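PDB 3PV2: DegQ from Legionella fallonii, which probably degrades misfolded proteins as an HtrA-family serine protease that also acts as a chaperone and assembles into large 12-subunit cages. Local coordinates for residues 281-289 with 300-308; 383-391 with 417-425. All coordinates share one frame; numbering follows the deposited sequence.

Interaction 1 (281-289 with 300-308); sequences FQGALVSQV and LKAGDIITQ
Val286 and Ile306 meet inside the first PDZ domain, where strand 284-289 runs antiparallel to strand 305-308. With CG1 of Val286 anti to the backbone N (chi1 174°), CG2 is left anti to the carbonyl carbon and meets Ile306 CD1 at 3.7 Å, with Leu300 CD2 also in touch. Ala284 lies beside Ile306 on this face, and Val337 of strand 332-339 packs against both Leu300 and Ile306. On the other face Leu285 CD1 reaches Ile305 CD1 at 3.6 Å, while the ring of Phe281 brings its edge to Ile305 CG2 and stacks on Tyr277. Between the faces, backbone bonds join the strands: Ala284 and Ile306 bond to each other through both N-H and C=O, and Val286 N donates to Asp304 O at 2.8 Å. The ladder then runs into the type II turn of Lys301 to Asp304, where Gly303 N gives a nearly straight bond (169°) to Val286 O. Leu285 and Ser287 also pack on Tyr447 and Met446 of a second subunit. At the polar edge Asp304 OD2 has two partners, the guanidinium of Arg339 in a salt bridge and Lys301 N, which lies 3.0 Å from OD2 and well above the carboxylate plane.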
loop_
_atom_site.group_PDB
_atom_site.type_symbol
_atom_site.label_atom_id
_atom_site.label_comp_id
_atom_site.label_asym_id
_atom_site.label_seq_id
_atom_site.Cartn_x
_atom_site.Cartn_y
_atom_site.Cartn_z
ATOM N N PHE B 281 -13.792 -41.550 -47.339
ATOM C CA PHE B 281 -13.935 -42.744 -46.481
ATOM C C PHE B 281 -14.066 -42.339 -45.017
ATOM O O PHE B 281 -13.394 -41.415 -44.553
ATOM C CB PHE B 281 -12.744 -43.699 -46.621
ATOM C CG PHE B 281 -13.014 -45.057 -46.051
ATOM C CD1 PHE B 281 -12.399 -45.452 -44.878
ATOM C CD2 PHE B 281 -13.955 -45.911 -46.644
ATOM C CE1 PHE B 281 -12.655 -46.715 -44.327
ATOM C CE2 PHE B 281 -14.245 -47.186 -46.095
ATOM C CZ PHE B 281 -13.565 -47.564 -44.910
ATOM N N GLN B 282 -14.891 -43.031 -44.274
ATOM C CA GLN B 282 -15.088 -42.643 -42.877
ATOM C C GLN B 282 -14.818 -43.786 -41.904
ATOM O O GLN B 282 -15.024 -44.947 -42.198
ATOM C CB GLN B 282 -16.526 -42.162 -42.672
ATOM C CG GLN B 282 -16.989 -40.916 -43.491
ATOM C CD GLN B 282 -18.448 -40.543 -43.180
ATOM O OE1 GLN B 282 -19.390 -41.238 -43.591
ATOM N NE2 GLN B 282 -18.629 -39.449 -42.432
ATOM N N GLY B 283 -14.398 -43.397 -40.723
ATOM C CA GLY B 283 -14.163 -44.281 -39.627
ATOM C C GLY B 283 -13.211 -43.621 -38.666
ATOM O O GLY B 283 -12.969 -42.432 -38.809
ATOM N N ALA B 284 -12.765 -44.390 -37.670
ATOM C CA ALA B 284 -11.833 -43.949 -36.639
ATOM C C ALA B 284 -10.463 -44.587 -36.886
ATOM O O ALA B 284 -10.379 -45.800 -36.968
ATOM C CB ALA B 284 -12.346 -44.350 -35.236
ATOM N N LEU B 285 -9.411 -43.799 -36.954
ATOM C CA LEU B 285 -8.090 -44.328 -37.229
ATOM C C LEU B 285 -7.464 -44.742 -35.936
ATOM O O LEU B 285 -7.407 -43.970 -35.002
ATOM C CB LEU B 285 -7.276 -43.250 -37.863
ATOM C CG LEU B 285 -5.775 -43.413 -38.051
ATOM C CD1 LEU B 285 -5.503 -44.682 -38.807
ATOM C CD2 LEU B 285 -5.171 -42.223 -38.807
ATOM N N VAL B 286 -7.001 -45.976 -35.858
ATOM C CA VAL B 286 -6.365 -46.426 -34.636
ATOM C C VAL B 286 -4.895 -45.975 -34.639
ATOM O O VAL B 286 -4.082 -46.321 -35.539
ATOM C CB VAL B 286 -6.416 -47.912 -34.528
ATOM C CG1 VAL B 286 -5.588 -48.355 -33.300
ATOM C CG2 VAL B 286 -7.814 -48.395 -34.360
ATOM N N SER B 287 -4.511 -45.156 -33.659
ATOM C CA SER B 287 -3.088 -44.681 -33.626
ATOM C C SER B 287 -2.170 -45.431 -32.705
ATOM O O SER B 287 -0.967 -45.262 -32.763
ATOM C CB SER B 287 -3.046 -43.218 -33.200
ATOM O OG SER B 287 -3.816 -42.964 -32.037
ATOM N N GLN B 288 -2.738 -46.218 -31.807
ATOM C CA GLN B 288 -1.942 -47.064 -30.934
ATOM C C GLN B 288 -2.789 -48.119 -30.305
ATOM O O GLN B 288 -3.897 -47.869 -30.043
ATOM C CB GLN B 288 -1.271 -46.205 -29.873
ATOM C CG GLN B 288 -1.398 -46.534 -28.438
ATOM C CD GLN B 288 -0.689 -45.522 -27.482
ATOM O OE1 GLN B 288 -0.820 -45.661 -26.274
ATOM N NE2 GLN B 288 0.085 -44.566 -28.005
ATOM N N VAL B 289 -2.206 -49.290 -30.089
ATOM C CA VAL B 289 -2.793 -50.396 -29.339
ATOM C C VAL B 289 -1.807 -50.810 -28.219
ATOM O O VAL B 289 -0.680 -51.186 -28.524
ATOM C CB VAL B 289 -2.962 -51.583 -30.322
ATOM C CG1 VAL B 289 -3.634 -52.789 -29.614
ATOM C CG2 VAL B 289 -3.799 -51.165 -31.547
ATOM N N LEU B 300 -6.235 -56.087 -32.795
ATOM C CA LEU B 300 -6.242 -54.725 -33.349
ATOM C C LEU B 300 -4.821 -54.216 -33.540
ATOM O O LEU B 300 -3.949 -54.554 -32.772
ATOM C CB LEU B 300 -6.998 -53.781 -32.429
ATOM C CG LEU B 300 -7.571 -52.476 -32.953
ATOM C CD1 LEU B 300 -8.802 -52.719 -33.798
ATOM C CD2 LEU B 300 -7.946 -51.500 -31.834
ATOM N N LYS B 301 -4.593 -53.428 -34.585
ATOM C CA LYS B 301 -3.310 -52.832 -34.813
ATOM C C LYS B 301 -3.410 -51.365 -35.209
ATOM O O LYS B 301 -4.403 -50.924 -35.817
ATOM C CB LYS B 301 -2.646 -53.568 -35.982
ATOM C CG LYS B 301 -2.436 -55.043 -35.693
ATOM C CD LYS B 301 -1.445 -55.672 -36.664
ATOM C CE LYS B 301 -1.007 -57.097 -36.146
ATOM N NZ LYS B 301 -0.134 -57.803 -37.154
ATOM N N ALA B 302 -2.312 -50.649 -34.930
ATOM C CA ALA B 302 -2.138 -49.274 -35.337
ATOM C C ALA B 302 -2.339 -49.230 -36.843
ATOM O O ALA B 302 -1.804 -50.046 -37.530
ATOM C CB ALA B 302 -0.703 -48.761 -34.942
ATOM N N GLY B 303 -3.099 -48.264 -37.331
ATOM C CA GLY B 303 -3.297 -48.081 -38.777
ATOM C C GLY B 303 -4.620 -48.674 -39.238
ATOM O O GLY B 303 -5.076 -48.375 -40.337
ATOM N N ASP B 304 -5.189 -49.578 -38.451
ATOM C CA ASP B 304 -6.522 -49.992 -38.657
ATOM C C ASP B 304 -7.528 -48.823 -38.602
ATOM O O ASP B 304 -7.398 -47.904 -37.796
ATOM C CB ASP B 304 -6.968 -51.041 -37.618
ATOM C CG ASP B 304 -6.249 -52.352 -37.731
ATOM O OD1 ASP B 304 -5.423 -52.577 -38.660
ATOM O OD2 ASP B 304 -6.510 -53.195 -36.841
ATOM N N ILE B 305 -8.558 -48.902 -39.430
ATOM C CA ILE B 305 -9.650 -47.953 -39.364
ATOM C C ILE B 305 -10.883 -48.695 -38.816
ATOM O O ILE B 305 -11.390 -49.654 -39.475
ATOM C CB ILE B 305 -9.989 -47.438 -40.761
ATOM C CG1 ILE B 305 -8.780 -46.845 -41.501
ATOM C CG2 ILE B 305 -11.098 -46.358 -40.700
ATOM C CD1 ILE B 305 -8.259 -45.752 -40.837
ATOM N N ILE B 306 -11.419 -48.225 -37.693
ATOM C CA ILE B 306 -12.569 -48.845 -37.123
ATOM C C ILE B 306 -13.802 -48.354 -37.837
ATOM O O ILE B 306 -14.021 -47.149 -37.923
ATOM C CB ILE B 306 -12.710 -48.528 -35.615
ATOM C CG1 ILE B 306 -11.622 -49.226 -34.812
ATOM C CG2 ILE B 306 -14.113 -48.936 -35.160
ATOM C CD1 ILE B 306 -11.359 -48.574 -33.401
ATOM N N THR B 307 -14.565 -49.244 -38.433
ATOM C CA THR B 307 -15.814 -48.820 -39.116
ATOM C C THR B 307 -17.116 -49.221 -38.396
ATOM O O THR B 307 -18.217 -48.762 -38.762
ATOM C CB THR B 307 -15.850 -49.331 -40.534
ATOM O OG1 THR B 307 -15.767 -50.755 -40.511
ATOM C CG2 THR B 307 -14.677 -48.793 -41.296
ATOM N N GLN B 308 -17.000 -50.045 -37.368
ATOM C CA GLN B 308 -18.135 -50.522 -36.614
ATOM C C GLN B 308 -17.729 -51.114 -35.279
ATOM O O GLN B 308 -16.784 -51.945 -35.185
ATOM C CB GLN B 308 -18.857 -51.644 -37.351
ATOM C CG GLN B 308 -20.351 -51.672 -37.054
ATOM C CD GLN B 308 -21.148 -52.743 -37.876
ATOM O OE1 GLN B 308 -21.723 -53.707 -37.306
ATOM N NE2 GLN B 308 -21.182 -52.568 -39.188
#

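Interaction 2 (383-391 with 417-425); sequences GNVIGVQVV and PVTDVKSLQ
Val388 sits with its two methyls turned to different neighbours, and the contact follows from that split. CG1 is anti to the backbone N (chi1 167°), which leaves CG2 anti to the carbonyl carbon, where it presses on Val418 CG1 at 3.4 Å, tighter than usual van der Waals packing, with the two side chains crossing at about a right angle. The same methyl lies 3.5 Å from Asp420 O. CG1 meets side chains of the helix, Leu424 CD2 at 4.1 Å and Val421 CG2 at 4.2 Å; Leu424 also packs on Ile410 and Ala413 of strand 409-413. One residue earlier the chain turns a corner at Gly387, whose CA makes a CA-H...O contact with Val418 O at 3.3 Å, and beyond it Ile386 lays CG2 against Thr419. No hydrogen bond joins the two segments. Polar groups of Thr419, Asp420 and Ser423 bond among themselves at the start of the helix: Asp420 is the N-cap, its OD1 taking Ser423 N at 2.8 Å nearly along the C-O axis. Ser423 OG bonds back to Asp420 O and accepts from Thr419 N, which ties Thr419 and Asp420 to the first turn. The motif is a capped helix start packed on a strand at its corner, within the second PDZ domain.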
loop_
_atom_site.group_PDB
_atom_site.type_symbol
_atom_site.label_atom_id
_atom_site.label_comp_id
_atom_site.label_asym_id
_atom_site.label_seq_id
_atom_site.Cartn_x
_atom_site.Cartn_y
_atom_site.Cartn_z
ATOM N N GLY B 383 34.065 -42.637 -12.397
ATOM C CA GLY B 383 34.709 -43.247 -13.573
ATOM C C GLY B 383 33.720 -43.566 -14.667
ATOM O O GLY B 383 32.721 -42.919 -14.763
ATOM N N ASN B 384 33.993 -44.585 -15.463
ATOM C CA ASN B 384 33.092 -44.977 -16.496
ATOM C C ASN B 384 31.825 -45.770 -15.951
ATOM O O ASN B 384 31.955 -46.867 -15.403
ATOM C CB ASN B 384 33.781 -45.784 -17.560
ATOM C CG ASN B 384 32.903 -45.839 -18.826
ATOM O OD1 ASN B 384 32.165 -44.870 -19.087
ATOM N ND2 ASN B 384 32.899 -46.953 -19.541
ATOM N N VAL B 385 30.657 -45.147 -16.009
ATOM C CA VAL B 385 29.401 -45.708 -15.501
ATOM C C VAL B 385 28.663 -46.395 -16.650
ATOM O O VAL B 385 28.315 -45.731 -17.633
ATOM C CB VAL B 385 28.549 -44.615 -14.857
ATOM C CG1 VAL B 385 27.204 -45.167 -14.440
ATOM C CG2 VAL B 385 29.259 -44.108 -13.598
ATOM N N ILE B 386 28.380 -47.702 -16.470
ATOM C CA ILE B 386 27.623 -48.528 -17.394
ATOM C C ILE B 386 26.447 -49.115 -16.675
ATOM O O ILE B 386 26.569 -49.654 -15.550
ATOM C CB ILE B 386 28.456 -49.674 -17.922
ATOM C CG1 ILE B 386 29.589 -49.140 -18.783
ATOM C CG2 ILE B 386 27.645 -50.488 -18.860
ATOM C CD1 ILE B 386 30.800 -50.167 -18.989
ATOM N N GLY B 387 25.262 -48.986 -17.251
ATOM C CA GLY B 387 24.106 -49.376 -16.469
ATOM C C GLY B 387 22.854 -49.037 -17.222
ATOM O O GLY B 387 22.886 -48.831 -18.425
ATOM N N VAL B 388 21.766 -49.003 -16.482
ATOM C CA VAL B 388 20.457 -48.689 -17.066
ATOM C C VAL B 388 19.943 -47.487 -16.346
ATOM O O VAL B 388 19.813 -47.507 -15.106
ATOM C CB VAL B 388 19.470 -49.855 -16.896
ATOM C CG1 VAL B 388 18.014 -49.403 -17.208
ATOM C CG2 VAL B 388 19.862 -50.980 -17.848
ATOM N N GLN B 389 19.666 -46.432 -17.084
ATOM C CA GLN B 389 19.155 -45.214 -16.524
ATOM C C GLN B 389 17.694 -45.280 -16.385
ATOM O O GLN B 389 16.988 -45.707 -17.328
ATOM C CB GLN B 389 19.509 -44.055 -17.428
ATOM C CG GLN B 389 18.975 -42.738 -17.044
ATOM C CD GLN B 389 19.546 -41.646 -17.920
ATOM O OE1 GLN B 389 19.334 -41.630 -19.139
ATOM N NE2 GLN B 389 20.254 -40.747 -17.323
ATOM N N VAL B 390 17.189 -44.840 -15.226
ATOM C CA VAL B 390 15.729 -44.799 -15.021
ATOM C C VAL B 390 15.282 -43.395 -15.456
ATOM O O VAL B 390 15.576 -42.400 -14.810
ATOM C CB VAL B 390 15.347 -44.983 -13.572
ATOM C CG1 VAL B 390 13.816 -44.857 -13.411
ATOM C CG2 VAL B 390 15.915 -46.358 -13.004
ATOM N N VAL B 391 14.595 -43.310 -16.578
ATOM C CA VAL B 391 14.233 -42.049 -17.152
ATOM C C VAL B 391 12.963 -41.610 -16.481
ATOM O O VAL B 391 12.727 -40.436 -16.359
ATOM C CB VAL B 391 13.890 -42.315 -18.665
ATOM C CG1 VAL B 391 13.277 -41.036 -19.413
ATOM C CG2 VAL B 391 15.127 -42.804 -19.357
ATOM N N PRO B 417 26.547 -57.087 -12.699
ATOM C CA PRO B 417 26.550 -55.902 -13.549
ATOM C C PRO B 417 25.408 -55.928 -14.520
ATOM O O PRO B 417 24.997 -56.949 -14.982
ATOM C CB PRO B 417 27.909 -55.937 -14.277
ATOM C CG PRO B 417 28.280 -57.415 -14.300
ATOM C CD PRO B 417 27.668 -58.003 -12.995
ATOM N N VAL B 418 24.945 -54.726 -14.846
ATOM C CA VAL B 418 23.890 -54.444 -15.805
ATOM C C VAL B 418 24.402 -53.650 -16.886
ATOM O O VAL B 418 24.977 -52.584 -16.624
ATOM C CB VAL B 418 22.868 -53.588 -15.065
ATOM C CG1 VAL B 418 22.029 -52.881 -15.972
ATOM C CG2 VAL B 418 22.085 -54.531 -14.105
ATOM N N THR B 419 24.230 -54.104 -18.132
ATOM C CA THR B 419 24.687 -53.372 -19.265
ATOM C C THR B 419 23.552 -52.750 -20.073
ATOM O O THR B 419 23.532 -51.574 -20.312
ATOM C CB THR B 419 25.487 -54.295 -20.185
ATOM O OG1 THR B 419 24.747 -55.506 -20.386
ATOM C CG2 THR B 419 26.837 -54.660 -19.491
ATOM N N ASP B 420 22.622 -53.532 -20.527
ATOM C CA ASP B 420 21.530 -52.978 -21.295
ATOM C C ASP B 420 20.208 -53.336 -20.631
ATOM O O ASP B 420 20.203 -53.991 -19.581
ATOM C CB ASP B 420 21.657 -53.446 -22.740
ATOM C CG ASP B 420 21.522 -54.924 -22.902
ATOM O OD1 ASP B 420 21.156 -55.629 -21.947
ATOM O OD2 ASP B 420 21.777 -55.396 -24.017
ATOM N N VAL B 421 19.107 -52.834 -21.168
ATOM C CA VAL B 421 17.834 -52.976 -20.537
ATOM C C VAL B 421 17.564 -54.483 -20.486
ATOM O O VAL B 421 17.194 -55.010 -19.446
ATOM C CB VAL B 421 16.739 -52.126 -21.277
ATOM C CG1 VAL B 421 15.284 -52.452 -20.801
ATOM C CG2 VAL B 421 17.062 -50.581 -21.127
ATOM N N LYS B 422 17.770 -55.197 -21.580
ATOM C CA LYS B 422 17.551 -56.636 -21.556
ATOM C C LYS B 422 18.316 -57.372 -20.441
ATOM O O LYS B 422 17.729 -58.302 -19.883
ATOM C CB LYS B 422 17.792 -57.252 -22.955
ATOM C CG LYS B 422 17.941 -58.819 -23.017
ATOM C CD LYS B 422 16.619 -59.633 -23.085
ATOM C CE LYS B 422 16.881 -61.113 -23.525
ATOM N NZ LYS B 422 15.664 -61.997 -23.389
ATOM N N SER B 423 19.570 -56.965 -20.108
ATOM C CA SER B 423 20.315 -57.680 -19.088
ATOM C C SER B 423 19.613 -57.497 -17.752
ATOM O O SER B 423 19.556 -58.425 -16.948
ATOM C CB SER B 423 21.798 -57.215 -18.899
ATOM O OG SER B 423 21.943 -55.772 -18.672
ATOM N N LEU B 424 19.125 -56.279 -17.488
ATOM C CA LEU B 424 18.383 -56.028 -16.273
ATOM C C LEU B 424 17.055 -56.821 -16.187
ATOM O O LEU B 424 16.665 -57.315 -15.116
ATOM C CB LEU B 424 18.072 -54.555 -16.200
ATOM C CG LEU B 424 17.282 -54.190 -14.949
ATOM C CD1 LEU B 424 17.999 -54.533 -13.585
ATOM C CD2 LEU B 424 16.803 -52.675 -15.047
ATOM N N GLN B 425 16.336 -56.903 -17.307
ATOM C CA GLN B 425 15.087 -57.655 -17.348
ATOM C C GLN B 425 15.341 -59.151 -17.117
ATOM O O GLN B 425 14.585 -59.822 -16.463
ATOM C CB GLN B 425 14.393 -57.471 -18.711
ATOM C CG GLN B 425 13.687 -56.113 -18.844
ATOM C CD GLN B 425 13.313 -55.711 -20.308
ATOM O OE1 GLN B 425 13.925 -56.155 -21.270
ATOM N NE2 GLN B 425 12.372 -54.792 -20.420
#

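How the interactions relate
The two contacts come in series along the chain, interaction 1 closing before interaction 2 opens, and each belongs to its own PDZ domain and its own antiparallel sheet. Their centres lie 37 Å apart and their nearest atoms about 16 Å, so they do not touch; helix 353-362 lies between the two domains in sequence. The trypsin-like protease domain precedes both. Interaction 1 joins neighbouring strands of one sheet, whereas interaction 2 sets a helix start against a strand without hydrogen bonds. Both are within reach of a second subunit: its Gln438 meets Ser287 and Ala302, its Tyr447 packs on Leu285, and its Glu378 bonds Gln425, consistent with PDZ domains helping to build the 12-meric assembly.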